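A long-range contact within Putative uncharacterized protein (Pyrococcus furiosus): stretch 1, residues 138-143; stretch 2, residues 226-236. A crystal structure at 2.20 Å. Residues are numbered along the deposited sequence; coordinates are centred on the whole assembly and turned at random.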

# COMPACT_ATOMS: atom_id res chain seq x y z
N ILE C 138 -26.23 10.77 12.76
CA ILE C 138 -25.84 10.23 11.46
C ILE C 138 -26.76 9.11 11.06
O ILE C 138 -27.02 8.25 11.87
CB ILE C 138 -24.41 9.68 11.53
CG1 ILE C 138 -23.42 10.76 11.91
CG2 ILE C 138 -23.96 9.08 10.22
CD1 ILE C 138 -22.06 10.22 12.55
N ILE C 139 -27.19 9.05 9.81
CA ILE C 139 -27.92 7.89 9.35
C ILE C 139 -27.18 7.38 8.12
O ILE C 139 -26.97 8.13 7.19
CB ILE C 139 -29.38 8.29 8.95
CG1 ILE C 139 -30.15 8.83 10.18
CG2 ILE C 139 -30.09 7.09 8.37
CD1 ILE C 139 -31.63 9.24 9.81
N THR C 140 -26.75 6.11 8.11
CA THR C 140 -26.10 5.60 6.89
C THR C 140 -27.01 4.59 6.19
O THR C 140 -27.73 3.86 6.82
CB THR C 140 -24.72 4.96 7.19
OG1 THR C 140 -24.92 3.87 8.06
CG2 THR C 140 -23.78 5.96 7.95
N MET C 141 -26.95 4.58 4.87
CA MET C 141 -27.80 3.78 4.08
C MET C 141 -26.89 2.95 3.21
O MET C 141 -25.89 3.46 2.69
CB MET C 141 -28.66 4.68 3.18
CG MET C 141 -29.48 5.74 4.02
SD MET C 141 -30.62 6.59 2.93
CE MET C 141 -29.54 7.26 1.72
N GLY C 142 -27.25 1.69 3.02
CA GLY C 142 -26.56 0.85 2.06
C GLY C 142 -27.22 -0.54 1.93
O GLY C 142 -28.39 -0.72 2.27
N GLY C 143 -26.45 -1.50 1.43
CA GLY C 143 -26.94 -2.86 1.14
C GLY C 143 -26.35 -3.92 2.06
O GLY C 143 -25.27 -3.73 2.65
N ALA C 226 -36.95 0.52 -0.10
CA ALA C 226 -37.21 0.06 1.25
C ALA C 226 -36.37 0.77 2.29
O ALA C 226 -36.85 1.12 3.37
CB ALA C 226 -36.99 -1.43 1.33
N VAL C 227 -35.09 0.97 1.98
CA VAL C 227 -34.19 1.66 2.92
C VAL C 227 -34.67 3.11 3.11
O VAL C 227 -34.75 3.62 4.22
CB VAL C 227 -32.71 1.62 2.41
CG1 VAL C 227 -31.84 2.60 3.19
CG2 VAL C 227 -32.15 0.17 2.52
N LEU C 228 -35.00 3.75 2.00
CA LEU C 228 -35.38 5.15 2.00
C LEU C 228 -36.76 5.39 2.65
O LEU C 228 -36.99 6.49 3.20
CB LEU C 228 -35.37 5.71 0.57
CG LEU C 228 -35.60 7.22 0.60
CD1 LEU C 228 -34.49 7.91 1.46
CD2 LEU C 228 -35.65 7.73 -0.79
N SER C 229 -37.65 4.39 2.56
CA SER C 229 -38.92 4.39 3.33
C SER C 229 -38.65 4.35 4.82
O SER C 229 -39.31 5.03 5.64
CB SER C 229 -39.81 3.20 2.92
OG SER C 229 -40.09 3.26 1.53
N ALA C 230 -37.66 3.54 5.22
CA ALA C 230 -37.35 3.50 6.64
C ALA C 230 -36.76 4.84 7.08
O ALA C 230 -37.15 5.37 8.12
CB ALA C 230 -36.42 2.34 6.98
N VAL C 231 -35.81 5.37 6.31
CA VAL C 231 -35.16 6.64 6.66
C VAL C 231 -36.18 7.83 6.64
O VAL C 231 -36.31 8.51 7.63
CB VAL C 231 -34.02 6.96 5.69
CG1 VAL C 231 -33.51 8.42 5.93
CG2 VAL C 231 -32.92 5.91 5.79
N THR C 232 -36.89 8.04 5.53
CA THR C 232 -37.92 9.10 5.51
C THR C 232 -38.94 8.93 6.64
O THR C 232 -39.32 9.89 7.33
CB THR C 232 -38.62 9.24 4.19
OG1 THR C 232 -39.20 7.98 3.81
CG2 THR C 232 -37.64 9.74 3.11
N LYS C 233 -39.29 7.69 6.94
CA LYS C 233 -40.16 7.47 8.10
C LYS C 233 -39.55 7.97 9.41
O LYS C 233 -40.23 8.63 10.21
CB LYS C 233 -40.60 5.99 8.16
CG LYS C 233 -40.89 5.42 9.52
CD LYS C 233 -42.02 6.13 10.26
CE LYS C 233 -43.38 5.85 9.69
NZ LYS C 233 -44.30 5.67 10.88
N ILE C 234 -38.27 7.67 9.66
CA ILE C 234 -37.62 8.25 10.85
C ILE C 234 -37.59 9.80 10.85
O ILE C 234 -37.60 10.44 11.90
CB ILE C 234 -36.18 7.68 11.03
CG1 ILE C 234 -36.23 6.26 11.56
CG2 ILE C 234 -35.36 8.50 11.97
CD1 ILE C 234 -34.96 5.46 11.38
N LEU C 235 -37.48 10.39 9.65
CA LEU C 235 -37.34 11.82 9.51
C LEU C 235 -38.68 12.58 9.60
O LEU C 235 -38.70 13.79 9.85
CB LEU C 235 -36.64 12.15 8.19
CG LEU C 235 -35.18 11.68 8.01
CD1 LEU C 235 -34.72 12.11 6.64
CD2 LEU C 235 -34.27 12.24 9.10
N GLY C 236 -39.80 11.86 9.43
CA GLY C 236 -41.14 12.47 9.43
C GLY C 236 -41.47 13.05 8.07
O GLY C 236 -42.25 13.99 7.95

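How does a strand pack against a helix with no hydrogen bond between them? The axes of strand 138-143 and helix 226-235 run nearly antiparallel, at 167°, and approach to 9.0 Å, a spacing that leaves room for a layer of side chains. Apolar groups fill it. Alternation along the strand points the CA-to-CB bonds of I139 and M141 toward the helix and that of T140 away, where its OG1 is hydrogen-bonded elsewhere in the structure. On the helix, V227, V231 and I234 point toward the strand, following the three- and four-residue spacing that brings side chains back to one face.

What do the conformations of I139 and M141 achieve? I139 is m at chi1 and t at chi2, so its longer branch is extended. That branch ends near the last turn of the helix, with CD1 4.1 Å from L235 CD2 and 4.4 Å from I234 CG2, while the shorter branch places CG2 4.0 Å from V231 CG2. M141 takes m, t, m. Its CB lies 3.8 Å from V227 CG1, and the chain carries its sulfur toward V231, one turn on, with SD 3.7 Å from V231 CG2; SD is also 4.3 Å from CD1 of L228, the neighbour of V227. V231 CG2 thus meets both strand side chains, facing the gap between I139 CG2 and M141 SD.

Why do the helix side chains adopt the rotamers they do? V227 and V231 are both t, at 167° and 170°, a common choice for valine in a helix, and here it suits the contact: V227 directs CG1 to M141 CB and leaves CG2 3.9 Å from G142 O. L228 and L235 leave the backbone sideways, yet the ends of both come nearer the strand. They do so with different rotamers, t and p for L228, m and t for L235, and each brings a methyl group to the margin of the contact.

What happens where the strand offers no side chain, and where the helix stops? G142 has none, and a CB there would point away from the helix, so its contact with V227 is made through its carbonyl oxygen. Within the helix, T232 in the p rotamer turns its hydroxyl back to the preceding turn, OG1 donating to L228 O at 2.7 Å; the same carbonyl accepts from T232 N at 2.8 Å. G236 then leaves helical geometry with a positive phi of 83°, a conformation that favours glycine.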